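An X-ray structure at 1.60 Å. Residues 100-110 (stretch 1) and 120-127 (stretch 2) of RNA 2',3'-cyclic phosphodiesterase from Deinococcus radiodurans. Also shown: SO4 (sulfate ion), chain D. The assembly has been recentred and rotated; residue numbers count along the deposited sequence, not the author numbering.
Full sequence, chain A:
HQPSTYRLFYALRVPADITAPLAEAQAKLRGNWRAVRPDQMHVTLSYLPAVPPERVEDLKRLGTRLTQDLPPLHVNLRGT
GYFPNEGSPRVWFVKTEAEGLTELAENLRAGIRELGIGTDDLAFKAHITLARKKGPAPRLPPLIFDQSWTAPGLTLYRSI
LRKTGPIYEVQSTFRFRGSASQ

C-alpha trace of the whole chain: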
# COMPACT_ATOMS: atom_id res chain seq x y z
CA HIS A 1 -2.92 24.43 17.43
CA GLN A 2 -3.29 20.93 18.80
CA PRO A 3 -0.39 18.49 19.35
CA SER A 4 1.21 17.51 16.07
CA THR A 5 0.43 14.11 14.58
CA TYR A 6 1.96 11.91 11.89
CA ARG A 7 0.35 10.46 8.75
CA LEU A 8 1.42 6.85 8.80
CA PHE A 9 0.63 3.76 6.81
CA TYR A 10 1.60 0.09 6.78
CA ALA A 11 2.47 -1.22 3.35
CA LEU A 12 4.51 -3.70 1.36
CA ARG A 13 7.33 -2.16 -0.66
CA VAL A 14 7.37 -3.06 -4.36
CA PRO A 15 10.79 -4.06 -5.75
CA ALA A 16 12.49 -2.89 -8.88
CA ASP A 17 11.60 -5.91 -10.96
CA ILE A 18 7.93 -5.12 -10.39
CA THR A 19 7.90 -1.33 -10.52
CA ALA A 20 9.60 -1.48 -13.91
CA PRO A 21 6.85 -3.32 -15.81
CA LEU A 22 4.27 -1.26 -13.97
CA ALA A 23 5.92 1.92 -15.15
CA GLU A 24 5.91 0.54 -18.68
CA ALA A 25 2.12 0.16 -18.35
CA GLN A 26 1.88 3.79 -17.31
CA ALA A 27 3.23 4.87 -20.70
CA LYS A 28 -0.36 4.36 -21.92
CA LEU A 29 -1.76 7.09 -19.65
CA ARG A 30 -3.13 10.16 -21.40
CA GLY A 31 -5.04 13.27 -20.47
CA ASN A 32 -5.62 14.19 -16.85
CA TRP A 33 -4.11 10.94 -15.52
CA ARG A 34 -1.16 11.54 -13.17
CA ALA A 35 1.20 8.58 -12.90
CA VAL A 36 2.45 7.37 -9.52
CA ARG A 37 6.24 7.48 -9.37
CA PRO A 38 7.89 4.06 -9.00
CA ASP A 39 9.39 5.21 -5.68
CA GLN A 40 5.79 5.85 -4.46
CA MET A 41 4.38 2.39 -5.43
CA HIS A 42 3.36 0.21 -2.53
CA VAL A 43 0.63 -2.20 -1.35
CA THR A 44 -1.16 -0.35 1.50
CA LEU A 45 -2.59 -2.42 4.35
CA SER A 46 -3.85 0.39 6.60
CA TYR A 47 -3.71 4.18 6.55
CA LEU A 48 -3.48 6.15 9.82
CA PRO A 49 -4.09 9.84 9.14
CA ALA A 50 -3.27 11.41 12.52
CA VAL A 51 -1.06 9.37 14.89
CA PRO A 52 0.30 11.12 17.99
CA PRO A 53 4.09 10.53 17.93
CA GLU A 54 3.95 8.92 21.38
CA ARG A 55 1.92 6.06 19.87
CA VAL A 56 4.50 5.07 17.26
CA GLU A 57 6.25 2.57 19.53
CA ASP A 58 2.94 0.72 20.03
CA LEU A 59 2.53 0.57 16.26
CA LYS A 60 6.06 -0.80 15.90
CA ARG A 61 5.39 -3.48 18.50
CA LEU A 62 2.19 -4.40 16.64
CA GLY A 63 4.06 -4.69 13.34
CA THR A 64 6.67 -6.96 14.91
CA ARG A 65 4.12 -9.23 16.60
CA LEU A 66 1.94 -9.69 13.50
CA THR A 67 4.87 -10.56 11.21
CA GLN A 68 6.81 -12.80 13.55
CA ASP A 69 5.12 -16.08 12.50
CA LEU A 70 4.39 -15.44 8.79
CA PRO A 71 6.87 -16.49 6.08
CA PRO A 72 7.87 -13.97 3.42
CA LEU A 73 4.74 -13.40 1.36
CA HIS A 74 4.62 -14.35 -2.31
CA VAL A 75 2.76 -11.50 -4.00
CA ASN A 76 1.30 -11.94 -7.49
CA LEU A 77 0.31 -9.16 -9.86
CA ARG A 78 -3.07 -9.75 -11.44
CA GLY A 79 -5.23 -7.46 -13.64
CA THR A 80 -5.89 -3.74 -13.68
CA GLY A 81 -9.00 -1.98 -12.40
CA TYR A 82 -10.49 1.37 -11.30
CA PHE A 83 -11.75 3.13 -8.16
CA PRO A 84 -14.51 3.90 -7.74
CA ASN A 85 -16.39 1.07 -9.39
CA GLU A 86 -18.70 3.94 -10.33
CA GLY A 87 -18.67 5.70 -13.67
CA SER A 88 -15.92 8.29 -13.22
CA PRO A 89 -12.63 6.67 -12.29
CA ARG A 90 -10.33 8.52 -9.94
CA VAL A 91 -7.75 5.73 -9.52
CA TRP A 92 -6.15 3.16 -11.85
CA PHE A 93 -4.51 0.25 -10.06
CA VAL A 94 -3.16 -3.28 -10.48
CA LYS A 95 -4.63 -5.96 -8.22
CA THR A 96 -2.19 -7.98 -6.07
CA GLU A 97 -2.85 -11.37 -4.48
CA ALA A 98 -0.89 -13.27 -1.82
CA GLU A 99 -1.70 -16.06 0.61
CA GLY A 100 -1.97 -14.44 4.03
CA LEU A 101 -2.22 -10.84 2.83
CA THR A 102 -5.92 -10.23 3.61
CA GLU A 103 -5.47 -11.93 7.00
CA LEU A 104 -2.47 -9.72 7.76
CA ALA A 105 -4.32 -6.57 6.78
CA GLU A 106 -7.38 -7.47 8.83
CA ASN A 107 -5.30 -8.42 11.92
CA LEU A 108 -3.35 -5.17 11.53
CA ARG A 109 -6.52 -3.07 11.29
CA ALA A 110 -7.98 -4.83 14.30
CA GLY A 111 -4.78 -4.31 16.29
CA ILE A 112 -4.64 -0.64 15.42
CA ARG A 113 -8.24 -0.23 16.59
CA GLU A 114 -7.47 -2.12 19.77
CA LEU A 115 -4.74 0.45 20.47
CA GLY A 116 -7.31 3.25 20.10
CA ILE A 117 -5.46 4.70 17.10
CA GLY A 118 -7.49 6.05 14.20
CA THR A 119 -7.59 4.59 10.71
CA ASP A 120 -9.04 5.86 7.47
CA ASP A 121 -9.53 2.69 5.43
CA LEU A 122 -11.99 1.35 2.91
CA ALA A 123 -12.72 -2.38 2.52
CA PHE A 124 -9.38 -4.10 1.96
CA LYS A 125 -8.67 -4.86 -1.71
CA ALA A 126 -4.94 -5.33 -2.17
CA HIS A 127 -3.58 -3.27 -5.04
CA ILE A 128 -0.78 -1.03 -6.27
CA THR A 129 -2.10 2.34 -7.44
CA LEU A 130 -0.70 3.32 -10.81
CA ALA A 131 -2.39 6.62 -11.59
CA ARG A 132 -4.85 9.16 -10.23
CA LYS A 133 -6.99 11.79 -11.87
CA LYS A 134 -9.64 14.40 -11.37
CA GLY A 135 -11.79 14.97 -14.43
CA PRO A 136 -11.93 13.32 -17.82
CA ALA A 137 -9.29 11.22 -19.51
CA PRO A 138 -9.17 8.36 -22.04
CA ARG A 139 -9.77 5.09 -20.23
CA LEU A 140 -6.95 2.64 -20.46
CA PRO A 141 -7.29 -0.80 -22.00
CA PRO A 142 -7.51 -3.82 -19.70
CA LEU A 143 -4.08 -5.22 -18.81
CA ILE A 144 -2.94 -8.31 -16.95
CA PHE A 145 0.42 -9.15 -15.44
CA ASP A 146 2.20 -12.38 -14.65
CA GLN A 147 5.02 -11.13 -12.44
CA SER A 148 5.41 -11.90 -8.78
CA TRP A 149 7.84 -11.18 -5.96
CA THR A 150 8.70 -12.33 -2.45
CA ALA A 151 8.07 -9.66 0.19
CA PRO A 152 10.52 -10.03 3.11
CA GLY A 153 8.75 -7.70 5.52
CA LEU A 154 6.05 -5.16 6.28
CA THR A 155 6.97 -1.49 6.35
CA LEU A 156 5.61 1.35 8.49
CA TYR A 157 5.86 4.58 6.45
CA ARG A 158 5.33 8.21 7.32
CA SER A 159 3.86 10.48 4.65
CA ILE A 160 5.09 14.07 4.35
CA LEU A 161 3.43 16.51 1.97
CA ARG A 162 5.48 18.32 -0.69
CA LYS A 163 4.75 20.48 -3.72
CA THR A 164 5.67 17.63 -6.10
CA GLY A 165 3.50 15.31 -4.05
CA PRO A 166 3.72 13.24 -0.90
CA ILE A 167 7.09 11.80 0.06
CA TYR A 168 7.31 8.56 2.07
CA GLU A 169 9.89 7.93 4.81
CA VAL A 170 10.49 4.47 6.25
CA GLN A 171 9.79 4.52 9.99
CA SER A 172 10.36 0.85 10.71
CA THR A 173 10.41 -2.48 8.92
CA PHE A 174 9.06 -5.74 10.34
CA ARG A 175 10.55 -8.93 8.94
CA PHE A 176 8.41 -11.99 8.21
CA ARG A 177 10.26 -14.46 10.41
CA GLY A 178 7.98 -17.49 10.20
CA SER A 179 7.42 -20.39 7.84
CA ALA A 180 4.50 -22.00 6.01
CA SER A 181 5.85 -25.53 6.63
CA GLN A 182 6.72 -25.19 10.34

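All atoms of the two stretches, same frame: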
# COMPACT_ATOMS: atom_id res chain seq x y z
N GLY A 100 -2.28 -15.10 2.76
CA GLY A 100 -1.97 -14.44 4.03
C GLY A 100 -2.17 -12.94 4.03
O GLY A 100 -2.22 -12.35 5.13
N LEU A 101 -2.28 -12.32 2.86
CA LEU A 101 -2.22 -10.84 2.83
C LEU A 101 -3.51 -10.22 3.39
O LEU A 101 -3.44 -9.25 4.16
CB LEU A 101 -1.95 -10.36 1.42
CG LEU A 101 -1.90 -8.82 1.27
CD1 LEU A 101 -0.78 -8.19 2.12
CD2 LEU A 101 -1.63 -8.57 -0.16
N THR A 102 -4.69 -10.72 2.99
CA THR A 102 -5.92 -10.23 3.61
C THR A 102 -5.92 -10.46 5.12
O THR A 102 -6.29 -9.57 5.89
CB THR A 102 -7.15 -10.86 3.00
OG1 THR A 102 -7.18 -10.46 1.61
CG2 THR A 102 -8.43 -10.39 3.74
N GLU A 103 -5.51 -11.65 5.57
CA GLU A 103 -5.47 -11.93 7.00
C GLU A 103 -4.54 -10.97 7.72
O GLU A 103 -4.87 -10.46 8.78
CB GLU A 103 -5.03 -13.40 7.20
CG GLU A 103 -4.32 -13.79 8.47
CD GLU A 103 -3.74 -15.25 8.42
OE1 GLU A 103 -3.93 -15.98 7.44
OE2 GLU A 103 -3.10 -15.68 9.38
N LEU A 104 -3.39 -10.68 7.13
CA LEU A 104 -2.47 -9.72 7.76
C LEU A 104 -3.09 -8.34 7.84
O LEU A 104 -3.05 -7.67 8.88
CB LEU A 104 -1.16 -9.67 6.99
CG LEU A 104 -0.13 -8.63 7.50
CD1 LEU A 104 0.30 -8.96 8.93
CD2 LEU A 104 1.08 -8.74 6.55
N ALA A 105 -3.70 -7.89 6.74
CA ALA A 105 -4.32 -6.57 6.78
C ALA A 105 -5.44 -6.49 7.80
O ALA A 105 -5.57 -5.49 8.52
CB ALA A 105 -4.85 -6.20 5.40
N GLU A 106 -6.28 -7.54 7.89
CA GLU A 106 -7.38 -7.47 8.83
C GLU A 106 -6.89 -7.53 10.28
O GLU A 106 -7.47 -6.87 11.15
CB GLU A 106 -8.41 -8.58 8.56
CG GLU A 106 -9.02 -8.45 7.15
CD GLU A 106 -9.89 -7.19 6.95
OE1 GLU A 106 -10.30 -6.95 5.80
OE2 GLU A 106 -10.18 -6.47 7.93
N ASN A 107 -5.87 -8.37 10.56
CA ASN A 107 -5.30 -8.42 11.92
C ASN A 107 -4.66 -7.08 12.28
O ASN A 107 -4.75 -6.63 13.42
CB ASN A 107 -4.24 -9.51 12.04
CG ASN A 107 -4.81 -10.90 12.28
OD1 ASN A 107 -4.56 -11.49 13.32
ND2 ASN A 107 -5.55 -11.42 11.35
N LEU A 108 -3.98 -6.46 11.30
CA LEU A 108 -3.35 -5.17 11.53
C LEU A 108 -4.41 -4.12 11.87
O LEU A 108 -4.29 -3.37 12.86
CB LEU A 108 -2.56 -4.81 10.26
CG LEU A 108 -1.78 -3.57 10.32
CD1 LEU A 108 -0.60 -3.76 11.33
CD2 LEU A 108 -1.27 -3.30 8.91
N ARG A 109 -5.47 -4.06 11.05
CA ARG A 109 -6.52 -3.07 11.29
C ARG A 109 -7.18 -3.30 12.63
O ARG A 109 -7.50 -2.33 13.35
CB ARG A 109 -7.54 -3.14 10.13
CG ARG A 109 -6.93 -2.64 8.85
CD ARG A 109 -7.86 -3.00 7.69
NE ARG A 109 -7.34 -2.45 6.44
CZ ARG A 109 -8.11 -2.03 5.43
NH1 ARG A 109 -9.45 -2.15 5.52
NH2 ARG A 109 -7.51 -1.49 4.37
N ALA A 110 -7.41 -4.57 12.99
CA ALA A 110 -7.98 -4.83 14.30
C ALA A 110 -7.03 -4.40 15.41
O ALA A 110 -7.49 -3.91 16.46
CB ALA A 110 -8.33 -6.32 14.43
N ASP A 120 -8.18 5.24 8.47
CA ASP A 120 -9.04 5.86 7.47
C ASP A 120 -9.01 4.96 6.25
O ASP A 120 -8.50 5.34 5.18
CB ASP A 120 -8.57 7.28 7.15
CG ASP A 120 -9.45 7.98 6.14
OD1 ASP A 120 -10.65 7.71 6.08
OD2 ASP A 120 -8.92 8.84 5.42
N ASP A 121 -9.59 3.77 6.41
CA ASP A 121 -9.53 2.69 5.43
C ASP A 121 -10.89 2.46 4.80
O ASP A 121 -11.95 2.73 5.40
CB ASP A 121 -9.08 1.36 6.06
CG ASP A 121 -7.68 1.42 6.63
OD1 ASP A 121 -6.82 2.07 5.99
OD2 ASP A 121 -7.45 0.84 7.71
N LEU A 122 -10.84 1.99 3.55
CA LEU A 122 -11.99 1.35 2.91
C LEU A 122 -11.84 -0.18 3.02
O LEU A 122 -10.82 -0.69 3.50
CB LEU A 122 -12.12 1.80 1.45
CG LEU A 122 -12.22 3.32 1.22
CD1 LEU A 122 -12.26 3.63 -0.28
CD2 LEU A 122 -13.45 3.88 1.91
N ALA A 123 -12.84 -0.93 2.55
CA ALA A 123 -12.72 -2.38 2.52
C ALA A 123 -11.42 -2.78 1.86
O ALA A 123 -11.03 -2.19 0.86
CB ALA A 123 -13.91 -2.99 1.75
N PHE A 124 -10.71 -3.76 2.45
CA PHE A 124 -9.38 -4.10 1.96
C PHE A 124 -9.48 -4.81 0.61
O PHE A 124 -10.19 -5.80 0.48
CB PHE A 124 -8.64 -5.00 2.93
CG PHE A 124 -7.25 -5.33 2.47
CD1 PHE A 124 -6.29 -4.35 2.39
CD2 PHE A 124 -6.93 -6.63 2.12
CE1 PHE A 124 -5.02 -4.63 1.96
CE2 PHE A 124 -5.65 -6.94 1.72
CZ PHE A 124 -4.70 -5.93 1.59
N LYS A 125 -8.75 -4.29 -0.37
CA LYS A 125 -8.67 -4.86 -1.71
C LYS A 125 -7.24 -4.59 -2.13
O LYS A 125 -6.93 -3.46 -2.54
CB LYS A 125 -9.63 -4.18 -2.68
CG LYS A 125 -11.08 -4.19 -2.27
CD LYS A 125 -11.73 -5.53 -2.40
CE LYS A 125 -13.16 -5.46 -1.82
NZ LYS A 125 -13.89 -4.25 -2.33
N ALA A 126 -6.37 -5.58 -2.00
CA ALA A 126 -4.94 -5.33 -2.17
C ALA A 126 -4.64 -4.89 -3.59
O ALA A 126 -5.07 -5.51 -4.57
CB ALA A 126 -4.16 -6.61 -1.88
N HIS A 127 -3.88 -3.80 -3.71
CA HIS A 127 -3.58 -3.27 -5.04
C HIS A 127 -2.35 -2.39 -4.93
O HIS A 127 -1.95 -1.95 -3.84
CB HIS A 127 -4.73 -2.41 -5.59
CG HIS A 127 -5.00 -1.19 -4.76
ND1 HIS A 127 -5.71 -1.24 -3.58
CD2 HIS A 127 -4.66 0.12 -4.94
CE1 HIS A 127 -5.81 -0.02 -3.07
NE2 HIS A 127 -5.18 0.83 -3.88
S SO4 D . -3.41 3.71 -2.08
O1 SO4 D . -3.52 4.97 -1.39
O2 SO4 D . -4.56 3.60 -3.00
O3 SO4 D . -2.11 3.75 -2.73
O4 SO4 D . -3.46 2.60 -1.19
O HOH W 1 -9.49 -8.65 -0.10
O HOH W 2 -11.76 -5.04 4.78
O HOH W 3 -8.23 -0.46 1.69

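Residues 101-110 form a helix that continues beyond the stretch, with Gly100 at its N-cap position. Gly100 has phi/psi of 94/-16°, angles at which a CB would be jammed against the preceding carbonyl oxygen. Its own carbonyl oxygen accepts the first bond of the i to i+4 ladder, Leu104 N to Gly100 O at 2.9 Å. Residues 120-126 are irregular but largely extended, and they pass along the helix with Phe124 nearest Thr102 and Asp121 nearest Arg109 (CA to CA 7.2 and 8.8 Å). The contacting helix residues are Leu101 and Thr102, Ala105 and Glu106, and Arg109, successive groups about one turn apart.

Phe124 is the centre of the apolar contact. The methyl of Ala105 sits almost exactly on the ring normal, with CB 3.6 Å from the centroid of the Phe124 ring, a CH-pi contact over the ring face, made by a side chain whose CA-to-CB bond points toward the segment. Leu101 extends the packing: its CG lies 4.0 Å from Phe124 CZ, and its CD2 lies 3.6 Å from Ala126 CB.

Arg109 anchors the other end. Its NH1 donates a nearly straight hydrogen bond to Leu122 O (2.8 Å, 160°), close to the guanidinium plane. Asp121 OD2 instead lies over one face, 3.5 Å from Arg109 NE; this salt bridge is one of charges only, since no N-H points at the oxygen. Phe124 CB covers the opposite face, while Arg109 NH2 approaches the edge of the Phe124 ring, 3.7 Å from CD1.

Water reinforces the contact. One molecule accepts from Phe124 N (2.9 Å) and donates to Glu106 OE1 (2.6 Å); another accepts from Arg109 NH2 (3.0 Å) and donates to Leu122 O (3.2 Å), supplementing the direct bond.

The CA-to-CB bond of His127 points away from the helix, and the residue makes no contact with it; its NE2 donates a hydrogen bond to sulfate O2 (3.0 Å).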